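Local coordinates for TfuA domain-containing protein (Methanosarcina acetivorans, PDB 6XP8) that takes part in peptide backbone thioamidation, probably as the partner of a YcaO enzyme and possibly in handling the sulfur that is installed, at residues A[32-35]-A[36-39]; A[209-212]-A[213-217]; A[76-79]-A[80-83]. One frame throughout, in Å; residues are numbered along the deposited sequence.

Overall arrangement
Each of the three contacts lies within one continuous stretch of helix and its end, and none touches another. Contact 1 lies on helix 33-38 and contact 2 at the C-terminal end of helix 198-215; both sit at the periphery, their centres about 23 and 22 Å from the centre of the chain, on the same side of it, and both pack on the parallel sheet, sharing strand 3-6. Contact 3, at the start of helix 78-86 in the beta-alpha-beta unit of strands 71-74 and 92-93, is buried, its centre about 7 Å from that of the chain. The three centres are each about 19 Å from the other two, the closest atoms of contacts 1 and 3 about 8 Å apart. Contacts 1 and 3 both meet helix 59-67.

Contact 1: A[32-35]-A[36-39]; sequences QLEK and FVQQ
Gln38 folds its amide back over one helical turn onto the carboxylate of Glu34. Its NE2 gives a hydrogen bond of 2.9 Å to Glu34 OE1, fairly straight at 162°, with the acceptor lying in the amide plane and the lone pair used being the anti one, turned away from OE2. Amide and carboxylate planes stand 34° apart. Two bends bring the groups together: Glu34 leaves the backbone with CG anti to N and then turns at chi2 (62°), while Gln38 turns the opposite way at its own chi2. The other carboxylate oxygen, OE2, is bonded to Ser64, so the group is gripped at both ends and its rotation is largely fixed. Val37 CG1 lies 3.8 Å from Glu34 OE1, adding an apolar flank to the acceptor.

Beneath the side chains run i to i+4 bonds, Val37 N to Leu33 O and Gln38 N to Glu34 O; the next, Gln39 N to Lys35 O, is weak. Lys35 and Gln39 travel side by side in the same direction, Lys35 CE coming to 3.7 Å from Gln39 NE2, a contact of methylene with amide. On another side of the helix Phe36 sets CD2 3.3 Å from Gln32 O, an oblique approach, while Leu33 O lies near the ring plane at its edge.

This stretch of helix has an apolar side. Leu33 and Val37 pack on helix 59-67 through Ile62 and Ala65, and Leu33 also reaches Phe6. Phe36 covers Val4 of strand 3-6 and Asn23 and Gln25 of strand 23-25, with Tyr41 meeting its ring edge-to-face; helix 33-38 thus packs on strands 3-6 and 23-25, beside helix 59-67.

Contact 2: A[209-212]-A[213-217]; sequences TVKK and LIEEA
Leu213 and Ile214 turn their side chains back along the last turns of helix 198-215, each with its gamma carbon over the carbonyl oxygen four residues earlier. Leu213 CG is 3.6 Å from Thr209 O, and Ile214 CG1 is 3.5 Å from Val210 O; in both, the chain lies beside its own backbone N (chi1 -69° and -73°). The same oxygens accept the backbone N-H groups of these two residues, and Ile214 N meets Val210 O at 3.0 Å. Between the apolar side chains the touch is loose, Val210 CG1 to Ile214 CG1 at 4.4 Å. Val210, Leu213 and Ile214 all meet Val43, and Val210 and Ile214 also rest on Ala3, so this side faces the parallel sheet.

Glu215 and Glu216 follow the same pattern on the solvent side, with extended chains whose CG atoms lie 3.4 Å from Lys211 O and 3.5 Å from Lys212 O. Glu215 N bonds to Lys211 O, but the bond from Glu216 N to Lys212 O is weak, and Glu216 leaves helical geometry.

Lys211 NZ is hydrogen-bonded to Ile19 O instead, 6.7 Å from Glu215 OE2. Lys212 NZ stays 5.5 Å from Glu215 OE1, too far for a salt bridge. Any attraction between these lysines and glutamates is therefore probably diffuse, and this end of the helix is held largely by its backbone bonds and its apolar side.

Contact 3: A[76-79]-A[80-83]; sequences ASMG and ALRA
The guanidinium of Arg82 carries Met78 on one face: SD stands 3.8 Å above the plane, over its centre, and Met78 CE lies 3.7 Å from Arg82 NH2. Its nitrogens have further partners, NE bonding to Val57 O and NH1 forming a salt bridge with Glu85, while NH2 is also hydrogen-bonded; these probably limit rotation of the plane beneath the sulfur. Met78 reaches it by leaving with CG anti to N (chi1 177°) and bending at chi2 and chi3, crossing the arginine at a slant; SD also touches Arg82 CG at 3.7 Å.

The backbone pairs the same two residues, Arg82 N to Met78 O at 2.9 Å and nearly straight (173°). Ser77 is the N-cap residue but offers no side-chain cap; its OG bonds to Lys199, and its carbonyl receives Leu81 N and, weakly, Ala80 N. Gly79 O takes Ala83 N from above the carbonyl plane, with Ala83 CB only 3.1 Å away.

The start of helix 78-86 follows strand 71-74 in a beta-alpha-beta unit that continues to strand 92-93. Ala80 and Ala83 face helix 96-102 through Val97, Tyr101 and Tyr98, whereas Arg82 packs on His59 and Ile62 of helix 59-67.

Contact 1: A[32-35]-A[36-39]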
ATOM      1  N   GLN A  32       4.126 -16.024  10.005  1.00 21.61           N
ATOM      2  CA  GLN A  32       2.912 -16.524   9.381  1.00 21.03           C
ATOM      3  C   GLN A  32       3.176 -17.233   8.051  1.00 21.08           C
ATOM      4  O   GLN A  32       2.426 -18.144   7.685  1.00 21.37           O
ATOM      5  CB  GLN A  32       1.886 -15.406   9.195  1.00 20.43           C
ATOM      6  CG  GLN A  32       1.300 -14.908  10.505  1.00 19.80           C
ATOM      7  CD  GLN A  32       0.163 -13.926  10.311  1.00 19.66           C
ATOM      8  OE1 GLN A  32       0.143 -13.150   9.355  1.00 18.91           O
ATOM      9  NE2 GLN A  32      -0.793 -13.957  11.225  1.00 20.06           N
ATOM     10  N   LEU A  33       4.235 -16.823   7.346  1.00 20.27           N
ATOM     11  CA  LEU A  33       4.555 -17.377   6.020  1.00 20.14           C
ATOM     12  C   LEU A  33       4.881 -18.867   6.036  1.00 20.35           C
ATOM     13  O   LEU A  33       4.419 -19.605   5.165  1.00 19.83           O
ATOM     14  CB  LEU A  33       5.713 -16.623   5.350  1.00 19.76           C
ATOM     15  CG  LEU A  33       5.611 -15.159   4.905  1.00 19.68           C
ATOM     16  CD1 LEU A  33       6.774 -14.851   3.981  1.00 19.07           C
ATOM     17  CD2 LEU A  33       4.302 -14.828   4.203  1.00 19.66           C
ATOM     18  N   GLU A  34       5.666 -19.301   7.026  1.00 20.75           N
ATOM     19  CA  GLU A  34       6.156 -20.686   7.074  1.00 21.01           C
ATOM     20  C   GLU A  34       5.041 -21.728   7.184  1.00 20.58           C
ATOM     21  O   GLU A  34       5.201 -22.836   6.672  1.00 20.41           O
ATOM     22  CB  GLU A  34       7.215 -20.881   8.171  1.00 22.06           C
ATOM     23  CG  GLU A  34       8.108 -22.118   7.999  1.00 23.90           C
ATOM     24  CD  GLU A  34       8.954 -22.125   6.728  1.00 26.02           C
ATOM     25  OE1 GLU A  34       9.211 -23.230   6.197  1.00 27.45           O
ATOM     26  OE2 GLU A  34       9.377 -21.044   6.258  1.00 27.31           O
ATOM     27  N   LYS A  35       3.918 -21.359   7.814  1.00 20.12           N
ATOM     28  CA  LYS A  35       2.730 -22.230   7.891  1.00 20.73           C
ATOM     29  C   LYS A  35       2.256 -22.637   6.493  1.00 20.21           C
ATOM     30  O   LYS A  35       1.967 -23.810   6.241  1.00 20.41           O
ATOM     31  CB  LYS A  35       1.584 -21.545   8.656  1.00 21.77           C
ATOM     32  CG  LYS A  35       0.419 -22.468   9.003  1.00 23.46           C
ATOM     33  CD  LYS A  35      -0.778 -21.705   9.553  1.00 24.53           C
ATOM     34  CE  LYS A  35      -1.909 -22.654   9.929  1.00 25.70           C
ATOM     35  NZ  LYS A  35      -3.145 -21.927  10.346  1.00 27.13           N
ATOM     36  N   PHE A  36       2.201 -21.658   5.594  1.00 19.95           N
ATOM     37  CA  PHE A  36       1.725 -21.874   4.229  1.00 19.84           C
ATOM     38  C   PHE A  36       2.755 -22.566   3.339  1.00 20.12           C
ATOM     39  O   PHE A  36       2.391 -23.387   2.494  1.00 20.18           O
ATOM     40  CB  PHE A  36       1.209 -20.561   3.632  1.00 19.53           C
ATOM     41  CG  PHE A  36       0.039 -20.000   4.385  1.00 19.12           C
ATOM     42  CD1 PHE A  36      -1.248 -20.524   4.194  1.00 19.35           C
ATOM     43  CD2 PHE A  36       0.223 -18.992   5.333  1.00 18.78           C
ATOM     44  CE1 PHE A  36      -2.329 -20.028   4.911  1.00 18.86           C
ATOM     45  CE2 PHE A  36      -0.858 -18.492   6.055  1.00 19.03           C
ATOM     46  CZ  PHE A  36      -2.131 -19.013   5.845  1.00 18.92           C
ATOM     47  N   VAL A  37       4.032 -22.251   3.559  1.00 20.06           N
ATOM     48  CA  VAL A  37       5.153 -22.972   2.929  1.00 20.94           C
ATOM     49  C   VAL A  37       5.074 -24.470   3.261  1.00 22.08           C
ATOM     50  O   VAL A  37       5.191 -25.310   2.362  1.00 22.82           O
ATOM     51  CB  VAL A  37       6.529 -22.373   3.335  1.00 20.71           C
ATOM     52  CG1 VAL A  37       7.698 -23.176   2.764  1.00 20.42           C
ATOM     53  CG2 VAL A  37       6.631 -20.920   2.888  1.00 20.67           C
ATOM     54  N   GLN A  38       4.842 -24.788   4.538  1.00 22.86           N
ATOM     55  CA  GLN A  38       4.764 -26.182   4.999  1.00 24.89           C
ATOM     56  C   GLN A  38       3.491 -26.907   4.554  1.00 25.20           C
ATOM     57  O   GLN A  38       3.484 -28.135   4.453  1.00 26.28           O
ATOM     58  CB  GLN A  38       4.949 -26.284   6.522  1.00 25.67           C
ATOM     59  CG  GLN A  38       6.338 -25.899   7.034  1.00 27.73           C
ATOM     60  CD  GLN A  38       7.476 -26.726   6.450  1.00 29.36           C
ATOM     61  OE1 GLN A  38       7.381 -27.949   6.319  1.00 31.08           O
ATOM     62  NE2 GLN A  38       8.572 -26.057   6.114  1.00 30.42           N
ATOM     63  N   GLN A  39       2.432 -26.146   4.278  1.00 25.88           N
ATOM     64  CA  GLN A  39       1.178 -26.688   3.736  1.00 26.16           C
ATOM     65  C   GLN A  39       1.252 -26.976   2.228  1.00 26.26           C
ATOM     66  O   GLN A  39       0.315 -27.542   1.654  1.00 26.90           O
ATOM     67  CB  GLN A  39       0.000 -25.753   4.049  1.00 27.20           C
ATOM     68  CG  GLN A  39      -0.551 -25.876   5.465  1.00 28.07           C
ATOM     69  CD  GLN A  39      -1.723 -24.947   5.752  1.00 29.38           C
ATOM     70  OE1 GLN A  39      -2.228 -24.253   4.868  1.00 31.24           O
ATOM     71  NE2 GLN A  39      -2.166 -24.935   7.003  1.00 29.50           N
TER

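Contact 2: A[209-212]-A[213-217]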
ATOM      1  N   THR A 209      -0.308 -10.630 -11.092  1.00 16.45           N
ATOM      2  CA  THR A 209       1.014 -11.287 -11.135  1.00 16.97           C
ATOM      3  C   THR A 209       0.963 -12.682 -10.500  1.00 16.93           C
ATOM      4  O   THR A 209       1.483 -13.651 -11.076  1.00 17.11           O
ATOM      5  CB  THR A 209       2.114 -10.411 -10.481  1.00 17.27           C
ATOM      6  OG1 THR A 209       2.196  -9.170 -11.186  1.00 18.46           O
ATOM      7  CG2 THR A 209       3.483 -11.084 -10.544  1.00 17.31           C
ATOM      8  N   VAL A 210       0.328 -12.775  -9.329  1.00 16.77           N
ATOM      9  CA  VAL A 210       0.125 -14.060  -8.644  1.00 17.31           C
ATOM     10  C   VAL A 210      -0.678 -15.014  -9.543  1.00 17.79           C
ATOM     11  O   VAL A 210      -0.306 -16.181  -9.697  1.00 17.93           O
ATOM     12  CB  VAL A 210      -0.528 -13.879  -7.247  1.00 16.75           C
ATOM     13  CG1 VAL A 210      -0.917 -15.219  -6.644  1.00 16.65           C
ATOM     14  CG2 VAL A 210       0.423 -13.150  -6.304  1.00 16.80           C
ATOM     15  N   LYS A 211      -1.746 -14.496 -10.156  1.00 18.88           N
ATOM     16  CA  LYS A 211      -2.550 -15.240 -11.132  1.00 19.92           C
ATOM     17  C   LYS A 211      -1.676 -15.894 -12.208  1.00 20.77           C
ATOM     18  O   LYS A 211      -1.813 -17.092 -12.473  1.00 21.55           O
ATOM     19  CB  LYS A 211      -3.597 -14.321 -11.775  1.00 20.64           C
ATOM     20  CG  LYS A 211      -4.643 -15.033 -12.626  1.00 21.65           C
ATOM     21  CD  LYS A 211      -5.580 -14.047 -13.314  1.00 22.50           C
ATOM     22  CE  LYS A 211      -6.603 -13.461 -12.355  1.00 23.32           C
ATOM     23  NZ  LYS A 211      -7.474 -12.431 -12.997  1.00 24.31           N
ATOM     24  N   LYS A 212      -0.770 -15.110 -12.793  1.00 21.34           N
ATOM     25  CA  LYS A 212       0.137 -15.586 -13.844  1.00 22.43           C
ATOM     26  C   LYS A 212       1.096 -16.668 -13.358  1.00 22.36           C
ATOM     27  O   LYS A 212       1.312 -17.662 -14.058  1.00 22.65           O
ATOM     28  CB  LYS A 212       0.914 -14.424 -14.471  1.00 24.12           C
ATOM     29  CG  LYS A 212       0.063 -13.564 -15.387  1.00 26.30           C
ATOM     30  CD  LYS A 212       0.901 -12.664 -16.282  1.00 27.30           C
ATOM     31  CE  LYS A 212       0.022 -11.931 -17.288  1.00 28.68           C
ATOM     32  NZ  LYS A 212      -0.610 -12.837 -18.294  1.00 29.94           N
ATOM     33  N   LEU A 213       1.648 -16.487 -12.159  1.00 21.91           N
ATOM     34  CA  LEU A 213       2.614 -17.447 -11.613  1.00 22.45           C
ATOM     35  C   LEU A 213       1.988 -18.787 -11.226  1.00 23.10           C
ATOM     36  O   LEU A 213       2.642 -19.830 -11.356  1.00 23.05           O
ATOM     37  CB  LEU A 213       3.413 -16.852 -10.443  1.00 21.97           C
ATOM     38  CG  LEU A 213       4.421 -15.732 -10.740  1.00 22.41           C
ATOM     39  CD1 LEU A 213       5.049 -15.248  -9.446  1.00 22.98           C
ATOM     40  CD2 LEU A 213       5.513 -16.141 -11.728  1.00 23.18           C
ATOM     41  N   ILE A 214       0.737 -18.755 -10.759  1.00 23.34           N
ATOM     42  CA  ILE A 214      -0.039 -19.975 -10.481  1.00 25.08           C
ATOM     43  C   ILE A 214      -0.278 -20.766 -11.770  1.00 27.13           C
ATOM     44  O   ILE A 214      -0.102 -21.991 -11.789  1.00 28.35           O
ATOM     45  CB  ILE A 214      -1.364 -19.669  -9.714  1.00 24.99           C
ATOM     46  CG1 ILE A 214      -1.072 -19.308  -8.247  1.00 24.56           C
ATOM     47  CG2 ILE A 214      -2.374 -20.820  -9.796  1.00 24.90           C
ATOM     48  CD1 ILE A 214      -0.561 -20.442  -7.371  1.00 24.40           C
ATOM     49  N   GLU A 215      -0.641 -20.053 -12.841  1.00 28.53           N
ATOM     50  CA  GLU A 215      -0.892 -20.650 -14.161  1.00 30.90           C
ATOM     51  C   GLU A 215       0.357 -21.280 -14.785  1.00 33.37           C
ATOM     52  O   GLU A 215       0.247 -22.236 -15.553  1.00 34.66           O
ATOM     53  CB  GLU A 215      -1.507 -19.621 -15.118  1.00 29.87           C
ATOM     54  CG  GLU A 215      -2.968 -19.293 -14.830  1.00 29.83           C
ATOM     55  CD  GLU A 215      -3.555 -18.206 -15.725  1.00 30.39           C
ATOM     56  OE1 GLU A 215      -2.807 -17.560 -16.497  1.00 30.74           O
ATOM     57  OE2 GLU A 215      -4.786 -17.987 -15.647  1.00 29.54           O
ATOM     58  N   GLU A 216       1.532 -20.753 -14.442  1.00 36.89           N
ATOM     59  CA  GLU A 216       2.805 -21.257 -14.968  1.00 40.02           C
ATOM     60  C   GLU A 216       3.383 -22.386 -14.109  1.00 42.41           C
ATOM     61  O   GLU A 216       3.442 -22.283 -12.881  1.00 42.43           O
ATOM     62  CB  GLU A 216       3.811 -20.113 -15.149  1.00 41.24           C
ATOM     63  CG  GLU A 216       3.464 -19.171 -16.302  1.00 41.69           C
ATOM     64  CD  GLU A 216       4.328 -17.917 -16.368  1.00 43.37           C
ATOM     65  OE1 GLU A 216       5.048 -17.602 -15.390  1.00 43.29           O
ATOM     66  OE2 GLU A 216       4.279 -17.232 -17.414  1.00 43.46           O
ATOM     67  N   ALA A 217       3.796 -23.462 -14.779  1.00 44.82           N
ATOM     68  CA  ALA A 217       4.268 -24.686 -14.125  1.00 46.06           C
ATOM     69  C   ALA A 217       5.786 -24.701 -13.975  1.00 46.57           C
ATOM     70  O   ALA A 217       6.324 -25.366 -13.089  1.00 47.59           O
ATOM     71  CB  ALA A 217       3.795 -25.912 -14.895  1.00 45.85           C
TER

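Contact 3: A[76-79]-A[80-83]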
ATOM      1  N   ALA A  76       2.355  -2.650  -3.424  1.00 13.06           N
ATOM      2  CA  ALA A  76       1.381  -1.734  -2.781  1.00 13.09           C
ATOM      3  C   ALA A  76       1.793  -1.163  -1.418  1.00 13.28           C
ATOM      4  O   ALA A  76       1.816   0.059  -1.233  1.00 13.52           O
ATOM      5  CB  ALA A  76      -0.022  -2.342  -2.721  1.00 13.41           C
ATOM      6  N   SER A  77       2.111  -2.048  -0.476  1.00 13.14           N
ATOM      7  CA  SER A  77       2.299  -1.654   0.913  1.00 13.31           C
ATOM      8  C   SER A  77       3.531  -2.342   1.505  1.00 13.16           C
ATOM      9  O   SER A  77       4.641  -2.099   1.027  1.00 13.10           O
ATOM     10  CB  SER A  77       1.023  -1.957   1.704  1.00 13.48           C
ATOM     11  OG  SER A  77       0.965  -1.193   2.897  1.00 13.93           O
ATOM     12  N   MET A  78       3.351  -3.188   2.527  1.00 13.18           N
ATOM     13  CA  MET A  78       4.470  -3.981   3.063  1.00 13.33           C
ATOM     14  C   MET A  78       5.157  -4.807   1.968  1.00 13.02           C
ATOM     15  O   MET A  78       6.383  -4.962   1.977  1.00 12.64           O
ATOM     16  CB  MET A  78       4.043  -4.861   4.254  1.00 13.64           C
ATOM     17  CG  MET A  78       5.146  -5.765   4.813  1.00 14.22           C
ATOM     18  SD  MET A  78       6.633  -4.890   5.365  1.00 15.00           S
ATOM     19  CE  MET A  78       6.310  -4.702   7.115  1.00 14.61           C
ATOM     20  N   GLY A  79       4.376  -5.307   1.012  1.00 12.98           N
ATOM     21  CA  GLY A  79       4.937  -6.063  -0.109  1.00 13.18           C
ATOM     22  C   GLY A  79       5.859  -5.233  -0.988  1.00 13.24           C
ATOM     23  O   GLY A  79       6.859  -5.738  -1.501  1.00 13.15           O
ATOM     24  N   ALA A  80       5.520  -3.959  -1.165  1.00 13.22           N
ATOM     25  CA  ALA A  80       6.353  -3.033  -1.948  1.00 13.45           C
ATOM     26  C   ALA A  80       7.684  -2.747  -1.252  1.00 13.74           C
ATOM     27  O   ALA A  80       8.736  -2.772  -1.891  1.00 14.07           O
ATOM     28  CB  ALA A  80       5.601  -1.742  -2.215  1.00 13.28           C
ATOM     29  N   LEU A  81       7.619  -2.494   0.055  1.00 13.85           N
ATOM     30  CA  LEU A  81       8.799  -2.240   0.871  1.00 13.94           C
ATOM     31  C   LEU A  81       9.736  -3.451   0.884  1.00 13.87           C
ATOM     32  O   LEU A  81      10.926  -3.317   0.589  1.00 14.23           O
ATOM     33  CB  LEU A  81       8.395  -1.831   2.299  1.00 14.47           C
ATOM     34  CG  LEU A  81       9.511  -1.443   3.282  1.00 14.54           C
ATOM     35  CD1 LEU A  81      10.273  -0.213   2.809  1.00 15.13           C
ATOM     36  CD2 LEU A  81       8.918  -1.210   4.665  1.00 14.93           C
ATOM     37  N   ARG A  82       9.196  -4.626   1.203  1.00 13.81           N
ATOM     38  CA  ARG A  82      10.000  -5.853   1.235  1.00 13.94           C
ATOM     39  C   ARG A  82      10.561  -6.249  -0.133  1.00 14.14           C
ATOM     40  O   ARG A  82      11.715  -6.687  -0.224  1.00 14.15           O
ATOM     41  CB  ARG A  82       9.221  -7.017   1.861  1.00 13.82           C
ATOM     42  CG  ARG A  82       8.999  -6.891   3.360  1.00 14.10           C
ATOM     43  CD  ARG A  82      10.250  -7.165   4.182  1.00 14.27           C
ATOM     44  NE  ARG A  82       9.939  -7.008   5.600  1.00 14.75           N
ATOM     45  CZ  ARG A  82      10.137  -5.902   6.314  1.00 14.79           C
ATOM     46  NH1 ARG A  82      10.693  -4.820   5.772  1.00 15.45           N
ATOM     47  NH2 ARG A  82       9.779  -5.883   7.591  1.00 14.99           N
ATOM     48  N   ALA A  83       9.772  -6.072  -1.194  1.00 14.73           N
ATOM     49  CA  ALA A  83      10.261  -6.385  -2.539  1.00 15.46           C
ATOM     50  C   ALA A  83      11.436  -5.482  -2.930  1.00 15.92           C
ATOM     51  O   ALA A  83      12.384  -5.945  -3.565  1.00 16.41           O
ATOM     52  CB  ALA A  83       9.150  -6.325  -3.568  1.00 15.47           C
TER